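Uncharacterized NTF2-like protein (Cytophaga hutchinsonii ATCC 33406, PDB 3F40) is of unknown function, but forms a dimer with an NTF2-like, SnoaL-related fold that might bind a small ligand in the pocket of its curved sheet. Local coordinates at residues 75-80 against 102-107; 14-19 against 61-66. All coordinates share one frame; numbering follows the deposited sequence.

Interaction 1 (75-80 against 102-107)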
loop_
_atom_site.group_PDB
_atom_site.type_symbol
_atom_site.label_atom_id
_atom_site.label_comp_id
_atom_site.label_asym_id
_atom_site.label_seq_id
_atom_site.Cartn_x
_atom_site.Cartn_y
_atom_site.Cartn_z
ATOM N N LEU A 75 -2.578 5.590 2.219
ATOM C CA LEU A 75 -3.751 5.169 2.963
ATOM C C LEU A 75 -3.950 3.675 2.836
ATOM O O LEU A 75 -3.826 3.112 1.756
ATOM C CB LEU A 75 -5.032 5.849 2.453
ATOM C CG LEU A 75 -5.039 7.386 2.471
ATOM C CD1 LEU A 75 -6.407 7.930 1.969
ATOM C CD2 LEU A 75 -4.712 7.955 3.815
ATOM N N ILE A 76 -4.277 3.034 3.948
ATOM C CA ILE A 76 -4.749 1.676 3.998
ATOM C C ILE A 76 -6.247 1.792 4.220
ATOM O O ILE A 76 -6.707 2.312 5.230
ATOM C CB ILE A 76 -4.106 0.895 5.156
ATOM C CG1 ILE A 76 -2.583 0.878 5.032
ATOM C CG2 ILE A 76 -4.640 -0.525 5.249
ATOM C CD1 ILE A 76 -2.046 0.244 3.763
ATOM N N TYR A 77 -7.007 1.350 3.230
ATOM C CA TYR A 77 -8.434 1.536 3.262
ATOM C C TYR A 77 -9.199 0.423 2.567
ATOM O O TYR A 77 -8.701 -0.259 1.683
ATOM C CB TYR A 77 -8.825 2.910 2.704
ATOM C CG TYR A 77 -8.280 3.397 1.343
ATOM C CD1 TYR A 77 -7.696 2.561 0.415
ATOM C CD2 TYR A 77 -8.422 4.724 1.004
ATOM C CE1 TYR A 77 -7.209 3.061 -0.801
ATOM C CE2 TYR A 77 -7.971 5.247 -0.187
ATOM C CZ TYR A 77 -7.358 4.412 -1.096
ATOM O OH TYR A 77 -6.902 4.931 -2.306
ATOM N N ASP A 78 -10.452 0.265 3.002
ATOM C CA ASP A 78 -11.385 -0.633 2.336
ATOM C C ASP A 78 -12.155 0.230 1.346
ATOM O O ASP A 78 -12.648 1.325 1.700
ATOM C CB ASP A 78 -12.325 -1.309 3.319
ATOM C CG ASP A 78 -11.641 -2.341 4.172
ATOM O OD1 ASP A 78 -10.551 -2.831 3.833
ATOM O OD2 ASP A 78 -12.241 -2.699 5.199
ATOM N N ILE A 79 -12.278 -0.252 0.111
ATOM C CA ILE A 79 -13.022 0.457 -0.913
ATOM C C ILE A 79 -14.238 -0.375 -1.306
ATOM O O ILE A 79 -14.128 -1.548 -1.656
ATOM C CB ILE A 79 -12.188 0.760 -2.190
ATOM C CG1 ILE A 79 -10.770 1.263 -1.869
ATOM C CG2 ILE A 79 -12.942 1.774 -3.031
ATOM C CD1 ILE A 79 -9.902 1.435 -3.099
ATOM N N ASN A 80 -15.399 0.228 -1.157
ATOM C CA ASN A 80 -16.647 -0.380 -1.614
ATOM C C ASN A 80 -16.836 0.012 -3.071
ATOM O O ASN A 80 -17.083 1.164 -3.401
ATOM C CB ASN A 80 -17.819 0.055 -0.736
ATOM C CG ASN A 80 -19.081 -0.677 -1.087
ATOM O OD1 ASN A 80 -19.349 -0.910 -2.248
ATOM N ND2 ASN A 80 -19.858 -1.053 -0.084
ATOM N N LEU A 102 -2.271 9.409 -7.953
ATOM C CA LEU A 102 -2.715 8.290 -7.106
ATOM C C LEU A 102 -2.304 6.995 -7.794
ATOM O O LEU A 102 -2.559 6.820 -8.981
ATOM C CB LEU A 102 -4.229 8.320 -6.927
ATOM C CG LEU A 102 -4.862 7.101 -6.248
ATOM C CD1 LEU A 102 -4.274 6.804 -4.854
ATOM C CD2 LEU A 102 -6.364 7.291 -6.132
ATOM N N HIS A 103 -1.646 6.129 -7.035
ATOM C CA HIS A 103 -1.412 4.763 -7.409
ATOM C C HIS A 103 -2.093 3.889 -6.372
ATOM O O HIS A 103 -1.761 4.009 -5.195
ATOM C CB HIS A 103 0.082 4.458 -7.378
ATOM C CG HIS A 103 0.850 5.108 -8.462
ATOM N ND1 HIS A 103 1.132 6.458 -8.461
ATOM C CD2 HIS A 103 1.415 4.599 -9.581
ATOM C CE1 HIS A 103 1.829 6.754 -9.554
ATOM N NE2 HIS A 103 2.007 5.640 -10.250
ATOM N N VAL A 104 -3.064 3.082 -6.797
ATOM C CA VAL A 104 -3.804 2.236 -5.852
ATOM C C VAL A 104 -3.478 0.769 -6.123
ATOM O O VAL A 104 -3.361 0.337 -7.259
ATOM C CB VAL A 104 -5.341 2.562 -5.872
ATOM C CG1 VAL A 104 -5.984 2.200 -7.171
ATOM C CG2 VAL A 104 -6.034 1.905 -4.695
ATOM N N TYR A 105 -3.305 0.051 -5.034
ATOM C CA TYR A 105 -2.837 -1.336 -5.026
ATOM C C TYR A 105 -3.887 -2.246 -4.422
ATOM O O TYR A 105 -4.246 -2.069 -3.274
ATOM C CB TYR A 105 -1.555 -1.479 -4.206
ATOM C CG TYR A 105 -0.398 -0.642 -4.628
ATOM C CD1 TYR A 105 -0.300 0.676 -4.238
ATOM C CD2 TYR A 105 0.621 -1.181 -5.387
ATOM C CE1 TYR A 105 0.789 1.442 -4.613
ATOM C CE2 TYR A 105 1.708 -0.443 -5.741
ATOM C CZ TYR A 105 1.780 0.892 -5.365
ATOM O OH TYR A 105 2.888 1.638 -5.686
ATOM N N PHE A 106 -4.311 -3.238 -5.181
ATOM C CA PHE A 106 -5.235 -4.245 -4.715
ATOM C C PHE A 106 -5.389 -5.353 -5.730
ATOM O O PHE A 106 -4.996 -5.199 -6.883
ATOM C CB PHE A 106 -6.624 -3.671 -4.353
ATOM C CG PHE A 106 -7.392 -3.031 -5.495
ATOM C CD1 PHE A 106 -7.279 -1.685 -5.728
ATOM C CD2 PHE A 106 -8.308 -3.770 -6.242
ATOM C CE1 PHE A 106 -8.006 -1.076 -6.721
ATOM C CE2 PHE A 106 -9.013 -3.147 -7.253
ATOM C CZ PHE A 106 -8.868 -1.805 -7.472
ATOM N N ASP A 107 -5.964 -6.458 -5.270
ATOM C CA ASP A 107 -6.277 -7.596 -6.137
ATOM C C ASP A 107 -7.685 -7.387 -6.712
ATOM O O ASP A 107 -8.671 -7.430 -5.970
ATOM C CB ASP A 107 -6.213 -8.890 -5.332
ATOM C CG ASP A 107 -6.674 -10.106 -6.103
ATOM O OD1 ASP A 107 -6.945 -10.013 -7.314
ATOM O OD2 ASP A 107 -6.763 -11.173 -5.425
#

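Interaction 2 (14-19 against 61-66)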
loop_
_atom_site.group_PDB
_atom_site.type_symbol
_atom_site.label_atom_id
_atom_site.label_comp_id
_atom_site.label_asym_id
_atom_site.label_seq_id
_atom_site.Cartn_x
_atom_site.Cartn_y
_atom_site.Cartn_z
ATOM N N GLU A 14 -9.548 15.363 3.174
ATOM C CA GLU A 14 -10.648 16.137 2.586
ATOM C C GLU A 14 -11.079 15.531 1.267
ATOM O O GLU A 14 -12.264 15.486 0.956
ATOM C CB GLU A 14 -10.253 17.571 2.354
ATOM C CG GLU A 14 -10.081 18.343 3.612
ATOM C CD GLU A 14 -9.604 19.729 3.381
ATOM O OE1 GLU A 14 -9.332 20.085 2.162
ATOM O OE2 GLU A 14 -9.472 20.404 4.442
ATOM N N PHE A 15 -10.126 15.077 0.474
ATOM C CA PHE A 15 -10.459 14.422 -0.816
ATOM C C PHE A 15 -11.286 13.177 -0.579
ATOM O O PHE A 15 -12.315 12.965 -1.228
ATOM C CB PHE A 15 -9.153 14.100 -1.585
ATOM C CG PHE A 15 -9.368 13.402 -2.898
ATOM C CD1 PHE A 15 -9.919 14.091 -3.973
ATOM C CD2 PHE A 15 -8.993 12.087 -3.092
ATOM C CE1 PHE A 15 -10.132 13.460 -5.177
ATOM C CE2 PHE A 15 -9.196 11.477 -4.304
ATOM C CZ PHE A 15 -9.760 12.170 -5.343
ATOM N N ILE A 16 -10.856 12.350 0.371
ATOM C CA ILE A 16 -11.587 11.138 0.679
ATOM C C ILE A 16 -12.977 11.489 1.219
ATOM O O ILE A 16 -13.957 10.850 0.826
ATOM C CB ILE A 16 -10.856 10.241 1.675
ATOM C CG1 ILE A 16 -9.529 9.790 1.085
ATOM C CG2 ILE A 16 -11.706 9.055 2.075
ATOM C CD1 ILE A 16 -9.633 8.974 -0.201
ATOM N N HIS A 17 -13.071 12.513 2.073
ATOM C CA HIS A 17 -14.390 12.922 2.606
ATOM C C HIS A 17 -15.318 13.403 1.502
ATOM O O HIS A 17 -16.517 13.100 1.518
ATOM C CB HIS A 17 -14.231 14.013 3.651
ATOM C CG HIS A 17 -15.520 14.420 4.258
ATOM N ND1 HIS A 17 -16.247 13.572 5.056
ATOM C CD2 HIS A 17 -16.222 15.568 4.163
ATOM C CE1 HIS A 17 -17.348 14.200 5.447
ATOM N NE2 HIS A 17 -17.367 15.395 4.902
ATOM N N ALA A 18 -14.757 14.163 0.576
ATOM C CA ALA A 18 -15.534 14.624 -0.562
ATOM C C ALA A 18 -16.066 13.430 -1.365
ATOM O O ALA A 18 -17.242 13.375 -1.733
ATOM C CB ALA A 18 -14.728 15.593 -1.426
ATOM N N LEU A 19 -15.248 12.442 -1.646
ATOM C CA LEU A 19 -15.744 11.277 -2.386
ATOM C C LEU A 19 -16.820 10.539 -1.583
ATOM O O LEU A 19 -17.860 10.132 -2.109
ATOM C CB LEU A 19 -14.589 10.333 -2.727
ATOM C CG LEU A 19 -13.538 10.859 -3.690
ATOM C CD1 LEU A 19 -12.381 9.880 -3.814
ATOM C CD2 LEU A 19 -14.143 11.146 -5.063
ATOM N N TYR A 61 -14.969 4.769 0.850
ATOM C CA TYR A 61 -13.689 4.439 1.472
ATOM C C TYR A 61 -13.779 4.447 2.981
ATOM O O TYR A 61 -14.341 5.387 3.566
ATOM C CB TYR A 61 -12.630 5.476 1.055
ATOM C CG TYR A 61 -12.472 5.603 -0.436
ATOM C CD1 TYR A 61 -13.366 6.344 -1.175
ATOM C CD2 TYR A 61 -11.442 4.966 -1.104
ATOM C CE1 TYR A 61 -13.251 6.452 -2.558
ATOM C CE2 TYR A 61 -11.306 5.067 -2.480
ATOM C CZ TYR A 61 -12.225 5.821 -3.191
ATOM O OH TYR A 61 -12.192 5.943 -4.565
ATOM N N VAL A 62 -13.202 3.435 3.595
ATOM C CA VAL A 62 -13.050 3.437 5.020
ATOM C C VAL A 62 -11.562 3.364 5.280
ATOM O O VAL A 62 -10.918 2.356 4.978
ATOM C CB VAL A 62 -13.752 2.263 5.697
ATOM C CG1 VAL A 62 -13.424 2.266 7.173
ATOM C CG2 VAL A 62 -15.292 2.291 5.447
ATOM N N VAL A 63 -11.041 4.446 5.844
ATOM C CA VAL A 63 -9.609 4.570 6.080
ATOM C C VAL A 63 -9.247 3.936 7.439
ATOM O O VAL A 63 -9.777 4.337 8.505
ATOM C CB VAL A 63 -9.147 6.046 6.074
ATOM C CG1 VAL A 63 -7.654 6.132 6.387
ATOM C CG2 VAL A 63 -9.447 6.735 4.738
ATOM N N HIS A 64 -8.358 2.954 7.390
ATOM C CA HIS A 64 -7.878 2.237 8.580
ATOM C C HIS A 64 -6.553 2.761 9.085
ATOM O O HIS A 64 -6.307 2.779 10.285
ATOM C CB HIS A 64 -7.778 0.753 8.294
ATOM C CG HIS A 64 -9.116 0.130 8.112
ATOM N ND1 HIS A 64 -9.513 -0.492 6.953
ATOM C CD2 HIS A 64 -10.175 0.083 8.951
ATOM C CE1 HIS A 64 -10.754 -0.921 7.098
ATOM N NE2 HIS A 64 -11.181 -0.576 8.297
ATOM N N LYS A 65 -5.679 3.176 8.183
ATOM C CA LYS A 65 -4.346 3.690 8.546
ATOM C C LYS A 65 -3.932 4.730 7.558
ATOM O O LYS A 65 -4.293 4.664 6.383
ATOM C CB LYS A 65 -3.304 2.574 8.564
ATOM C CG LYS A 65 -3.597 1.483 9.550
ATOM C CD LYS A 65 -2.617 0.344 9.416
ATOM C CE LYS A 65 -3.001 -0.868 10.290
ATOM N NZ LYS A 65 -2.828 -0.672 11.749
HETATM N N MSE A 66 -3.191 5.705 8.052
HETATM C CA MSE A 66 -2.655 6.766 7.226
HETATM C C MSE A 66 -1.204 6.970 7.579
HETATM O O MSE A 66 -0.836 7.052 8.770
HETATM C CB MSE A 66 -3.442 8.036 7.471
HETATM C CG MSE A 66 -2.930 9.234 6.722
HETATM SE SE MSE A 66 -4.151 10.661 6.906
HETATM C CE MSE A 66 -3.630 11.578 5.405
#

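Interaction 1 (75-80 against 102-107)
Tyr77 and Val104 meet at about a right angle, and the phenol end of the tyrosine does most of the touching. Tyr77 OH lies 4.0 Å from Val104 CG2. The same methyl is 4.2 Å from Tyr77 CE1. It sits at the edge of the ring, near its plane, so neither ring face is used against the valine. The first torsion of Tyr77 puts CG between the backbone N and the carbonyl carbon (chi1 50°), and the phenol end reaches toward Leu102 and Val104. One face of the ring lies against Leu75 CB of the same strand. The side chain of Leu102 comes in at a slant to Tyr77, with Leu102 CD1 4.1 Å from Tyr77 OH. The hydroxyl therefore has two methyl groups beside it. Its polar partner lies elsewhere: it hydrogen-bonds the hydroxyl of Tyr92, on strand 84-95.

Ile79 adds a second approach to Val104. Its extended arm brings Ile79 CD1 to 4.2 Å from Val104 CG2. That one valine methyl thus meets both the aromatic and the aliphatic side chain. It also lies in the ring plane of Phe106, at the edge, 3.9 Å from Phe106 CD1.

No hydrogen bond joins the two segments. Strand 84-95 runs between them, and the axes of the short segments stay 9.4 Å apart; the 57° between their directions reflects the strong twist and bend of the sheet. Phe37, on strand 35-39, packs against both Leu102 and Val104, while the Tyr61 ring meets the Tyr77 ring. Such contact between next-but-one strands is what strong sheet curvature brings about. Here the side chains gather on the inner face of the bent sheet, which forms the cone-like interior of the NTF2-like fold.

Interaction 2 (14-19 against 61-66)
Ile16 and Tyr61 join helix 8-20 to strand 60-69, in the alpha+beta arrangement of the NTF2-like fold, where N-terminal helices pack against a curved sheet. The short segments run at 148° to each other, with axes 9.3 Å apart at closest approach. Strand 60-69 is an outermost strand of the sheet within this chain.

Polar bonds lie around this contact rather than across it. Within the helix, Leu19 N bonds to Phe15 O at 3.0 Å. Asn20, just after the helix segment, accepts a hydrogen bond from Tyr61 N through OD1. Farther along the strand, His64 and Lys65 both face Ile76 of strand 72-81 in a classic beta bulge, with backbone hydrogen bonds to it. Lys65 NZ makes a salt bridge to Asp72 of the second subunit.

The contact between the segments is apolar. Ile16 and Tyr61 cross at about a right angle, and the two branches of the isoleucine meet different parts of the tyrosine. CG1 lies beside the backbone N (chi1 -62°), which leaves CG2 anti to that N. Ile16 CG2 comes to 3.8 Å from Tyr61 CB. The other branch places Ile16 CD1 over one face of the tyrosine ring, 4.4 Å from Tyr61 CG. Ile16 CG2 also touches Val63 CG2 at 4.2 Å, where the two side chains cross obliquely. Val63 lies two residues along the strand from Tyr61 and, like it, points its CB toward the helix. Ile16 therefore bridges both strand residues. Leu19, one turn further along the helix, meets the far part of the tyrosine. The Leu19 side chain comes in at a slant, and Leu19 CD1 reaches 3.8 Å from Tyr61 CE1 and 4.0 Å from Tyr61 OH.

From the N terminus, helix 8-20 comes first. Interaction 2 closes a long loop when strand 60-69 returns to it, after helices 24-29 and 47-57 and the short strands 35-39 and 42-45. Strand 72-81 follows directly and pairs with strand 60-69. Interaction 1 then opens on it and closes at strand 98-105, with strand 84-95 between. The two loops are in series: they neither nest nor cross. Their centres are about 10 Å apart, and the backbone hydrogen bond between His64 N and Ile76 O links them. Together they tie the first helix, the sheet edge and the sheet centre, and both touch the second subunit.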